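Local coordinates for protein luciferase-like monooxygenase (Streptomyces bottropensis, PDB 7BIP) that probably acts as a monooxygenase of the bacterial luciferase-like family, inserting oxygen during biosynthesis of the aromatic polyketide rishirilide, at residues E125-A136 against V146-R154; V71-F82 against S99-A110. All blocks are in the same frame, centred on the assembly; numbering follows the deposited sequence.

Contact 1: residues E125-A136 against V146-R154. With EDO (1,2-ethanediol), chain J.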
loop_
_atom_site.group_PDB
_atom_site.type_symbol
_atom_site.label_atom_id
_atom_site.label_comp_id
_atom_site.label_asym_id
_atom_site.label_seq_id
_atom_site.Cartn_x
_atom_site.Cartn_y
_atom_site.Cartn_z
ATOM N N GLU A 125 -25.100 1.060 -11.070
ATOM C CA GLU A 125 -25.235 0.649 -9.678
ATOM C C GLU A 125 -24.058 1.098 -8.827
ATOM O O GLU A 125 -23.816 0.507 -7.773
ATOM C CB GLU A 125 -25.388 -0.869 -9.561
ATOM C CG GLU A 125 -26.806 -1.357 -9.403
ATOM C CD GLU A 125 -27.652 -0.890 -10.551
ATOM O OE1 GLU A 125 -28.521 0.026 -10.361
ATOM O OE2 GLU A 125 -27.425 -1.391 -11.677
ATOM N N SER A 126 -23.290 2.090 -9.280
ATOM C CA SER A 126 -22.130 2.506 -8.497
ATOM C C SER A 126 -22.532 2.989 -7.106
ATOM O O SER A 126 -21.777 2.801 -6.148
ATOM C CB SER A 126 -21.340 3.587 -9.239
ATOM O OG SER A 126 -22.141 4.737 -9.418
ATOM N N ARG A 127 -23.724 3.579 -6.959
ATOM C CA ARG A 127 -24.156 4.015 -5.630
ATOM C C ARG A 127 -24.339 2.830 -4.690
ATOM O O ARG A 127 -23.937 2.881 -3.521
ATOM C CB ARG A 127 -25.456 4.813 -5.704
ATOM C CG ARG A 127 -25.766 5.521 -4.385
ATOM C CD ARG A 127 -26.905 4.841 -3.634
ATOM N NE ARG A 127 -27.988 4.431 -4.532
ATOM C CZ ARG A 127 -28.663 3.285 -4.436
ATOM N NH1 ARG A 127 -29.625 3.014 -5.303
ATOM N NH2 ARG A 127 -28.378 2.409 -3.479
ATOM N N ALA A 128 -24.962 1.752 -5.176
ATOM C CA ALA A 128 -25.090 0.560 -4.342
ATOM C C ALA A 128 -23.728 -0.061 -4.058
ATOM O O ALA A 128 -23.471 -0.512 -2.938
ATOM C CB ALA A 128 -26.023 -0.462 -4.996
ATOM N N ARG A 129 -22.837 -0.084 -5.054
ATOM C CA ARG A 129 -21.494 -0.602 -4.816
ATOM C C ARG A 129 -20.769 0.209 -3.750
ATOM O O ARG A 129 -20.008 -0.345 -2.946
ATOM C CB ARG A 129 -20.680 -0.577 -6.108
ATOM C CG ARG A 129 -21.182 -1.503 -7.174
ATOM C CD ARG A 129 -20.200 -1.524 -8.347
ATOM N NE ARG A 129 -20.567 -2.498 -9.366
ATOM C CZ ARG A 129 -20.095 -3.736 -9.433
ATOM N NH1 ARG A 129 -19.226 -4.187 -8.529
ATOM N NH2 ARG A 129 -20.505 -4.528 -10.416
ATOM N N PHE A 130 -20.960 1.529 -3.763
ATOM C CA PHE A 130 -20.308 2.390 -2.788
ATOM C C PHE A 130 -20.834 2.126 -1.382
ATOM O O PHE A 130 -20.054 1.890 -0.449
ATOM C CB PHE A 130 -20.514 3.856 -3.172
ATOM C CG PHE A 130 -19.989 4.823 -2.153
ATOM C CD1 PHE A 130 -18.651 5.160 -2.140
ATOM C CD2 PHE A 130 -20.828 5.375 -1.194
ATOM C CE1 PHE A 130 -18.154 6.046 -1.199
ATOM C CE2 PHE A 130 -20.335 6.251 -0.253
ATOM C CZ PHE A 130 -19.001 6.593 -0.257
ATOM N N ASP A 131 -22.155 2.175 -1.211
ATOM C CA ASP A 131 -22.733 1.987 0.119
ATOM C C ASP A 131 -22.409 0.607 0.669
ATOM O O ASP A 131 -22.083 0.465 1.854
ATOM C CB ASP A 131 -24.246 2.196 0.079
ATOM C CG ASP A 131 -24.637 3.664 -0.088
ATOM O OD1 ASP A 131 -23.845 4.567 0.275
ATOM O OD2 ASP A 131 -25.749 3.907 -0.587
ATOM N N GLU A 132 -22.498 -0.433 -0.174
ATOM C CA GLU A 132 -22.182 -1.776 0.303
ATOM C C GLU A 132 -20.693 -1.944 0.565
ATOM O O GLU A 132 -20.311 -2.690 1.472
ATOM C CB GLU A 132 -22.683 -2.833 -0.683
ATOM C CG GLU A 132 -24.199 -2.884 -0.730
ATOM C CD GLU A 132 -24.735 -4.167 -1.329
ATOM O OE1 GLU A 132 -23.958 -5.137 -1.450
ATOM O OE2 GLU A 132 -25.937 -4.199 -1.667
ATOM N N GLY A 133 -19.836 -1.260 -0.198
ATOM C CA GLY A 133 -18.409 -1.331 0.069
ATOM C C GLY A 133 -18.039 -0.702 1.398
ATOM O O GLY A 133 -17.247 -1.266 2.163
ATOM N N VAL A 134 -18.618 0.466 1.699
ATOM C CA VAL A 134 -18.349 1.123 2.977
ATOM C C VAL A 134 -18.817 0.248 4.130
ATOM O O VAL A 134 -18.094 0.035 5.112
ATOM C CB VAL A 134 -19.019 2.507 3.022
ATOM C CG1 VAL A 134 -18.872 3.114 4.421
ATOM C CG2 VAL A 134 -18.418 3.436 1.961
ATOM N N GLU A 135 -20.037 -0.269 4.034
ATOM C CA GLU A 135 -20.574 -1.033 5.152
ATOM C C GLU A 135 -19.846 -2.357 5.330
ATOM O O GLU A 135 -19.613 -2.791 6.464
ATOM C CB GLU A 135 -22.068 -1.260 4.958
ATOM C CG GLU A 135 -22.714 -2.181 5.996
ATOM C CD GLU A 135 -22.733 -1.592 7.406
ATOM O OE1 GLU A 135 -22.325 -0.428 7.587
ATOM O OE2 GLU A 135 -23.155 -2.311 8.333
ATOM N N ALA A 136 -19.497 -3.030 4.229
ATOM C CA ALA A 136 -18.759 -4.282 4.359
ATOM C C ALA A 136 -17.414 -4.055 5.038
ATOM O O ALA A 136 -17.009 -4.844 5.900
ATOM C CB ALA A 136 -18.572 -4.937 2.991
ATOM N N VAL A 146 -17.901 -12.553 10.343
ATOM C CA VAL A 146 -18.745 -11.719 9.501
ATOM C C VAL A 146 -19.296 -12.545 8.349
ATOM O O VAL A 146 -18.540 -13.176 7.597
ATOM C CB VAL A 146 -17.949 -10.514 8.979
ATOM C CG1 VAL A 146 -18.789 -9.696 7.981
ATOM C CG2 VAL A 146 -17.503 -9.643 10.151
ATOM N N VAL A 147 -20.614 -12.541 8.206
ATOM C CA VAL A 147 -21.280 -13.154 7.067
ATOM C C VAL A 147 -21.855 -12.016 6.243
ATOM O O VAL A 147 -22.789 -11.332 6.677
ATOM C CB VAL A 147 -22.361 -14.149 7.492
ATOM C CG1 VAL A 147 -22.964 -14.767 6.255
ATOM C CG2 VAL A 147 -21.731 -15.230 8.375
ATOM N N TRP A 148 -21.261 -11.772 5.083
ATOM C CA TRP A 148 -21.643 -10.658 4.223
ATOM C C TRP A 148 -22.275 -11.238 2.965
ATOM O O TRP A 148 -21.598 -11.895 2.166
ATOM C CB TRP A 148 -20.436 -9.771 3.899
ATOM C CG TRP A 148 -20.814 -8.637 2.995
ATOM C CD1 TRP A 148 -20.561 -8.542 1.653
ATOM C CD2 TRP A 148 -21.557 -7.466 3.347
ATOM N NE1 TRP A 148 -21.091 -7.376 1.154
ATOM C CE2 TRP A 148 -21.702 -6.694 2.172
ATOM C CE3 TRP A 148 -22.113 -6.992 4.540
ATOM C CZ2 TRP A 148 -22.378 -5.469 2.157
ATOM C CZ3 TRP A 148 -22.773 -5.771 4.528
ATOM C CH2 TRP A 148 -22.905 -5.025 3.340
ATOM N N GLU A 149 -23.577 -11.015 2.805
ATOM C CA GLU A 149 -24.337 -11.579 1.699
ATOM C C GLU A 149 -24.647 -10.477 0.703
ATOM O O GLU A 149 -25.812 -10.191 0.407
ATOM C CB GLU A 149 -25.611 -12.237 2.226
ATOM C CG GLU A 149 -25.303 -13.395 3.144
ATOM C CD GLU A 149 -24.765 -14.590 2.381
ATOM O OE1 GLU A 149 -24.890 -14.614 1.136
ATOM O OE2 GLU A 149 -24.226 -15.512 3.020
ATOM N N GLY A 150 -23.600 -9.852 0.186
ATOM C CA GLY A 150 -23.773 -8.609 -0.530
ATOM C C GLY A 150 -24.240 -8.788 -1.959
ATOM O O GLY A 150 -24.156 -9.865 -2.558
ATOM N N THR A 151 -24.727 -7.671 -2.502
ATOM C CA THR A 151 -25.121 -7.613 -3.904
ATOM C C THR A 151 -23.930 -7.907 -4.805
ATOM O O THR A 151 -24.079 -8.547 -5.854
ATOM C CB THR A 151 -25.721 -6.231 -4.208
ATOM O OG1 THR A 151 -26.868 -6.002 -3.368
ATOM C CG2 THR A 151 -26.174 -6.129 -5.681
ATOM N N PHE A 152 -22.737 -7.498 -4.388
ATOM C CA PHE A 152 -21.555 -7.590 -5.226
ATOM C C PHE A 152 -20.525 -8.578 -4.719
ATOM O O PHE A 152 -19.816 -9.168 -5.531
ATOM C CB PHE A 152 -20.939 -6.197 -5.390
ATOM C CG PHE A 152 -21.943 -5.197 -5.845
ATOM C CD1 PHE A 152 -22.401 -5.218 -7.161
ATOM C CD2 PHE A 152 -22.530 -4.315 -4.947
ATOM C CE1 PHE A 152 -23.384 -4.335 -7.593
ATOM C CE2 PHE A 152 -23.529 -3.434 -5.367
ATOM C CZ PHE A 152 -23.954 -3.442 -6.689
ATOM N N HIS A 153 -20.448 -8.810 -3.410
ATOM C CA HIS A 153 -19.525 -9.798 -2.868
ATOM C C HIS A 153 -20.214 -10.576 -1.763
ATOM O O HIS A 153 -20.976 -10.001 -0.984
ATOM C CB HIS A 153 -18.258 -9.125 -2.325
ATOM C CG HIS A 153 -17.592 -8.225 -3.315
ATOM N ND1 HIS A 153 -17.710 -6.851 -3.279
ATOM C CD2 HIS A 153 -16.830 -8.510 -4.398
ATOM C CE1 HIS A 153 -17.035 -6.329 -4.288
ATOM N NE2 HIS A 153 -16.488 -7.313 -4.977
ATOM N N ARG A 154 -19.965 -11.887 -1.710
ATOM C CA ARG A 154 -20.514 -12.741 -0.667
ATOM C C ARG A 154 -19.387 -13.534 -0.024
ATOM O O ARG A 154 -18.615 -14.200 -0.723
ATOM C CB ARG A 154 -21.570 -13.693 -1.221
ATOM C CG ARG A 154 -22.745 -12.965 -1.848
ATOM C CD ARG A 154 -23.797 -13.950 -2.332
ATOM N NE ARG A 154 -23.532 -14.355 -3.710
ATOM C CZ ARG A 154 -23.617 -15.603 -4.152
ATOM N NH1 ARG A 154 -23.968 -16.578 -3.326
ATOM N NH2 ARG A 154 -23.353 -15.871 -5.421
HETATM C C1 EDO J . -24.250 -18.632 4.672
HETATM O O1 EDO J . -23.435 -19.523 3.897
HETATM C C2 EDO J . -25.467 -18.218 3.854
HETATM O O2 EDO J . -26.218 -17.228 4.572
HETATM O O HOH W 1 -21.590 -6.372 -1.699
#
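Helix 126-136 is flanked by a two-stranded antiparallel hairpin, and Trp148, Thr151 and Phe152 of that hairpin's first strand and turn pack against Glu125, Ala128, Arg129, Glu132 and Ala136. Arg129 lies along one face of Phe152: CG of the arginine stands over the ring, 3.5 Å from the Phe152 centroid, and the guanidinium then lies above CD1 with its plane 29° from the ring. CB of Ala128 meets the ring edge. One turn on, Glu132 reaches out with its chain extended beyond CG (chi2 -162°) and takes two bonds from Thr151, N to OE1 at 2.8 Å on the syn side and OG1 to OE2 at 2.6 Å. A water donates a hydrogen bond to Glu132 OE1 and accepts from Trp148 NE1 and Phe152 N, tying the carboxylate to both aromatic residues. An alanine here in place of Glu132 would probably leave Thr151 N and OG1 and the water without the carboxylate that holds all three. Ala136 CB sits over the indole of Trp148, 3.9 Å from the five-membered ring centroid. Behind this surface contact, Trp148 pairs with Phe155 of strand 154-158, Ala136 touches Pro85 at the start of helix 85-98, and Phe130 and Val134 pack on Phe107 of strand 103-107.

Contact 2: residues V71-F82 against S99-A110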
loop_
_atom_site.group_PDB
_atom_site.type_symbol
_atom_site.label_atom_id
_atom_site.label_comp_id
_atom_site.label_asym_id
_atom_site.label_seq_id
_atom_site.Cartn_x
_atom_site.Cartn_y
_atom_site.Cartn_z
ATOM N N VAL A 71 1.492 13.673 12.643
ATOM C CA VAL A 71 0.485 14.051 11.662
ATOM C C VAL A 71 -0.455 12.869 11.387
ATOM O O VAL A 71 -0.028 11.711 11.303
ATOM C CB VAL A 71 1.218 14.548 10.400
ATOM C CG1 VAL A 71 1.812 13.387 9.583
ATOM C CG2 VAL A 71 0.371 15.451 9.576
ATOM N N ARG A 72 -1.747 13.149 11.261
ATOM C CA ARG A 72 -2.654 12.074 10.874
ATOM C C ARG A 72 -2.546 11.796 9.373
ATOM O O ARG A 72 -2.038 12.609 8.600
ATOM C CB ARG A 72 -4.093 12.419 11.267
ATOM C CG ARG A 72 -4.262 12.605 12.793
ATOM C CD ARG A 72 -5.731 12.577 13.228
ATOM N NE ARG A 72 -6.346 11.253 13.070
ATOM C CZ ARG A 72 -6.164 10.223 13.895
ATOM N NH1 ARG A 72 -5.376 10.339 14.955
ATOM N NH2 ARG A 72 -6.771 9.067 13.646
ATOM N N LEU A 73 -3.004 10.609 8.970
ATOM C CA LEU A 73 -3.000 10.190 7.570
ATOM C C LEU A 73 -4.443 9.992 7.130
ATOM O O LEU A 73 -5.193 9.272 7.790
ATOM C CB LEU A 73 -2.211 8.880 7.381
ATOM C CG LEU A 73 -0.709 8.843 7.673
ATOM C CD1 LEU A 73 0.033 10.067 7.113
ATOM C CD2 LEU A 73 -0.464 8.720 9.159
ATOM N N VAL A 74 -4.843 10.620 6.021
ATOM C CA VAL A 74 -6.249 10.606 5.619
ATOM C C VAL A 74 -6.384 10.223 4.152
ATOM O O VAL A 74 -5.746 10.831 3.286
ATOM C CB VAL A 74 -6.926 11.967 5.868
ATOM C CG1 VAL A 74 -8.444 11.854 5.630
ATOM C CG2 VAL A 74 -6.624 12.473 7.275
ATOM N N THR A 75 -7.243 9.245 3.862
ATOM C CA THR A 75 -7.593 8.979 2.471
ATOM C C THR A 75 -8.679 9.956 2.027
ATOM O O THR A 75 -9.698 10.120 2.703
ATOM C CB THR A 75 -8.053 7.529 2.261
ATOM O OG1 THR A 75 -9.167 7.206 3.107
ATOM C CG2 THR A 75 -6.914 6.561 2.555
ATOM N N GLY A 76 -8.433 10.642 0.914
ATOM C CA GLY A 76 -9.408 11.553 0.350
ATOM C C GLY A 76 -9.499 11.398 -1.159
ATOM O O GLY A 76 -9.070 12.291 -1.897
ATOM N N ALA A 77 -10.057 10.291 -1.650
ATOM C CA ALA A 77 -10.734 9.265 -0.853
ATOM C C ALA A 77 -10.537 7.908 -1.518
ATOM O O ALA A 77 -10.334 7.856 -2.737
ATOM C CB ALA A 77 -12.218 9.584 -0.734
ATOM N N VAL A 78 -10.573 6.812 -0.746
ATOM C CA VAL A 78 -10.553 5.502 -1.388
ATOM C C VAL A 78 -11.856 5.313 -2.159
ATOM O O VAL A 78 -12.907 5.880 -1.815
ATOM C CB VAL A 78 -10.335 4.355 -0.382
ATOM C CG1 VAL A 78 -8.954 4.468 0.272
ATOM C CG2 VAL A 78 -11.445 4.332 0.657
ATOM N N LEU A 79 -11.785 4.532 -3.239
ATOM C CA LEU A 79 -12.942 4.311 -4.106
ATOM C C LEU A 79 -13.428 2.874 -3.962
ATOM O O LEU A 79 -12.960 1.975 -4.677
ATOM C CB LEU A 79 -12.598 4.629 -5.566
ATOM C CG LEU A 79 -12.058 6.042 -5.839
ATOM C CD1 LEU A 79 -11.701 6.186 -7.322
ATOM C CD2 LEU A 79 -13.075 7.106 -5.433
ATOM N N PRO A 80 -14.377 2.598 -3.065
ATOM C CA PRO A 80 -14.796 1.203 -2.861
ATOM C C PRO A 80 -15.313 0.530 -4.120
ATOM O O PRO A 80 -15.216 -0.703 -4.220
ATOM C CB PRO A 80 -15.888 1.309 -1.782
ATOM C CG PRO A 80 -16.207 2.757 -1.654
ATOM C CD PRO A 80 -15.017 3.520 -2.111
ATOM N N VAL A 81 -15.809 1.296 -5.102
ATOM C CA VAL A 81 -16.355 0.698 -6.319
ATOM C C VAL A 81 -15.305 -0.110 -7.076
ATOM O O VAL A 81 -15.649 -1.048 -7.810
ATOM C CB VAL A 81 -16.995 1.793 -7.206
ATOM C CG1 VAL A 81 -15.950 2.756 -7.774
ATOM C CG2 VAL A 81 -17.825 1.179 -8.324
ATOM N N PHE A 82 -14.019 0.206 -6.906
ATOM C CA PHE A 82 -12.985 -0.401 -7.734
ATOM C C PHE A 82 -12.134 -1.400 -6.977
ATOM O O PHE A 82 -11.080 -1.810 -7.473
ATOM C CB PHE A 82 -12.080 0.670 -8.348
ATOM C CG PHE A 82 -12.783 1.545 -9.327
ATOM C CD1 PHE A 82 -13.738 1.016 -10.178
ATOM C CD2 PHE A 82 -12.509 2.901 -9.381
ATOM C CE1 PHE A 82 -14.406 1.833 -11.078
ATOM C CE2 PHE A 82 -13.166 3.717 -10.283
ATOM C CZ PHE A 82 -14.123 3.181 -11.121
ATOM N N SER A 99 0.781 3.090 11.337
ATOM C CA SER A 99 0.751 4.488 11.747
ATOM C C SER A 99 0.453 4.675 13.230
ATOM O O SER A 99 0.402 5.818 13.687
ATOM C CB SER A 99 -0.299 5.243 10.917
ATOM O OG SER A 99 -1.612 4.949 11.399
ATOM N N GLN A 100 0.252 3.589 13.979
ATOM C CA GLN A 100 -0.059 3.640 15.416
ATOM C C GLN A 100 -1.284 4.524 15.691
ATOM O O GLN A 100 -1.293 5.399 16.568
ATOM C CB GLN A 100 1.173 4.070 16.230
ATOM C CG GLN A 100 2.373 3.145 15.949
ATOM C CD GLN A 100 3.345 3.026 17.106
ATOM O OE1 GLN A 100 3.476 3.936 17.926
ATOM N NE2 GLN A 100 4.032 1.888 17.179
ATOM N N GLY A 101 -2.346 4.269 14.922
ATOM C CA GLY A 101 -3.645 4.852 15.202
ATOM C C GLY A 101 -3.892 6.236 14.648
ATOM O O GLY A 101 -4.770 6.939 15.162
ATOM N N ARG A 102 -3.169 6.648 13.598
ATOM C CA ARG A 102 -3.272 8.006 13.069
ATOM C C ARG A 102 -4.112 8.091 11.799
ATOM O O ARG A 102 -4.173 9.160 11.182
ATOM C CB ARG A 102 -1.874 8.580 12.796
ATOM C CG ARG A 102 -1.052 8.867 14.059
ATOM C CD ARG A 102 0.304 9.477 13.712
ATOM N NE ARG A 102 1.239 8.498 13.145
ATOM C CZ ARG A 102 2.120 8.775 12.183
ATOM N NH1 ARG A 102 2.172 9.992 11.653
ATOM N NH2 ARG A 102 2.946 7.831 11.744
ATOM N N LEU A 103 -4.792 7.009 11.413
ATOM C CA LEU A 103 -5.499 6.945 10.139
ATOM C C LEU A 103 -6.955 7.390 10.274
ATOM O O LEU A 103 -7.662 6.979 11.200
ATOM C CB LEU A 103 -5.455 5.508 9.596
ATOM C CG LEU A 103 -6.224 5.192 8.312
ATOM C CD1 LEU A 103 -5.616 5.937 7.130
ATOM C CD2 LEU A 103 -6.184 3.699 8.049
ATOM N N ASP A 104 -7.406 8.217 9.326
ATOM C CA ASP A 104 -8.816 8.508 9.102
ATOM C C ASP A 104 -9.138 8.135 7.663
ATOM O O ASP A 104 -8.352 8.437 6.758
ATOM C CB ASP A 104 -9.138 10.000 9.331
ATOM C CG ASP A 104 -8.622 10.511 10.667
ATOM O OD1 ASP A 104 -8.910 9.879 11.697
ATOM O OD2 ASP A 104 -7.917 11.539 10.684
ATOM N N VAL A 105 -10.284 7.484 7.434
ATOM C CA VAL A 105 -10.558 6.884 6.127
ATOM C C VAL A 105 -11.747 7.593 5.485
ATOM O O VAL A 105 -12.907 7.360 5.846
ATOM C CB VAL A 105 -10.808 5.380 6.216
ATOM C CG1 VAL A 105 -10.995 4.826 4.801
ATOM C CG2 VAL A 105 -9.630 4.696 6.903
ATOM N N GLY A 106 -11.465 8.433 4.495
ATOM C CA GLY A 106 -12.504 8.930 3.610
ATOM C C GLY A 106 -12.745 7.969 2.457
ATOM O O GLY A 106 -11.806 7.450 1.851
ATOM N N PHE A 107 -14.029 7.727 2.181
ATOM C CA PHE A 107 -14.504 6.916 1.065
ATOM C C PHE A 107 -15.260 7.829 0.106
ATOM O O PHE A 107 -16.073 8.645 0.544
ATOM C CB PHE A 107 -15.476 5.806 1.520
ATOM C CG PHE A 107 -14.908 4.804 2.515
ATOM C CD1 PHE A 107 -14.609 3.499 2.108
ATOM C CD2 PHE A 107 -14.767 5.125 3.857
ATOM C CE1 PHE A 107 -14.121 2.551 3.016
ATOM C CE2 PHE A 107 -14.291 4.183 4.779
ATOM C CZ PHE A 107 -13.964 2.889 4.352
ATOM N N GLY A 108 -15.019 7.688 -1.202
ATOM C CA GLY A 108 -15.617 8.574 -2.179
ATOM C C GLY A 108 -16.227 7.828 -3.354
ATOM O O GLY A 108 -15.988 6.640 -3.561
ATOM N N ARG A 109 -17.029 8.563 -4.122
ATOM C CA ARG A 109 -17.609 8.051 -5.355
ATOM C C ARG A 109 -16.678 8.345 -6.522
ATOM O O ARG A 109 -16.016 9.386 -6.565
ATOM C CB ARG A 109 -18.980 8.680 -5.624
ATOM C CG ARG A 109 -19.968 8.576 -4.479
ATOM C CD ARG A 109 -20.724 7.261 -4.495
ATOM N NE ARG A 109 -21.233 6.893 -5.815
ATOM C CZ ARG A 109 -22.405 7.282 -6.306
ATOM N NH1 ARG A 109 -22.779 6.892 -7.517
ATOM N NH2 ARG A 109 -23.203 8.065 -5.590
ATOM N N ALA A 110 -16.625 7.419 -7.468
ATOM C CA ALA A 110 -15.856 7.689 -8.667
ATOM C C ALA A 110 -16.697 8.503 -9.646
ATOM O O ALA A 110 -17.930 8.483 -9.617
ATOM C CB ALA A 110 -15.399 6.383 -9.316
HETATM O O HOH W 2 -16.536 4.415 -5.008
#
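The guanidinium of Arg72 has the carbonyl O of Arg102 over one face, and the carboxylate of Asp104 lies at its edge. The grip is side-on: NE bonds to Asp104 OD2 at 2.9 Å, in the guanidinium plane and on the syn side of the oxygen, while NH2 reaches OD1 at 3.0 Å from above the carboxylate plane. A bend at chi3 (68°) turns the group toward the start of the neighbouring strand, where NH2 also bonds to Gly101 O in the loop before it. The Arg102 guanidinium carries Leu73 CD2 over one face; its NH1 gives a bond to Val71 O (2.8 Å) in the carbonyl plane, and NE holds Ser99 O, bracing the turn that leads into strand 103-107. Phe107 has Pro80 CG at its ring edge, and Val78 CG2 approaches CD1 of the same ring to 3.6 Å, the two side chains lying side by side. Ala110 CB touches CE2 of Phe82.

Between these groups the backbones pair in parallel, Leu73 with Leu103 and Val74 with Asp104. A beta bulge follows, around Gly76 and the cis peptide before Ala77, and shifts the register by one. Gly106 O takes two bonds there, from Thr75 OG1 (2.9 Å) and Val78 N. Beyond the bulge Gly108 N bonds to Val78 O at 2.8 Å. Leu73, Thr75 and Val78 face helix 57-67, whereas Leu103, Val105 and Phe107 pack on helix 85-98. Adjacent parallel strands joined through helix 85-98 form a right-handed beta-alpha-beta crossover, the repeating element of the TIM barrel to which luciferase-like monooxygenases belong.

Contact 2 comes first along the chain and closes before contact 1 opens; their centres lie about 18 Å apart. The paired strands at 71-82 and 99-110 belong to the barrel wall, about 7 Å from the centre of the chain, whereas 125-136 and 146-154 form a more peripheral layer about 22 Å from it. Helix 126-142 joins the two: Phe130, which points away from the hairpin, packs on Pro80, Gly108 and Arg109, and Ser126 OG probably bonds to Arg109 NH1 at 2.9 Å. One face of this helix therefore meets the barrel strands and their following loops while another carries the hairpin. Both contacts also touch the second subunit, through Arg154 and His153 in one and Gln100 in the other.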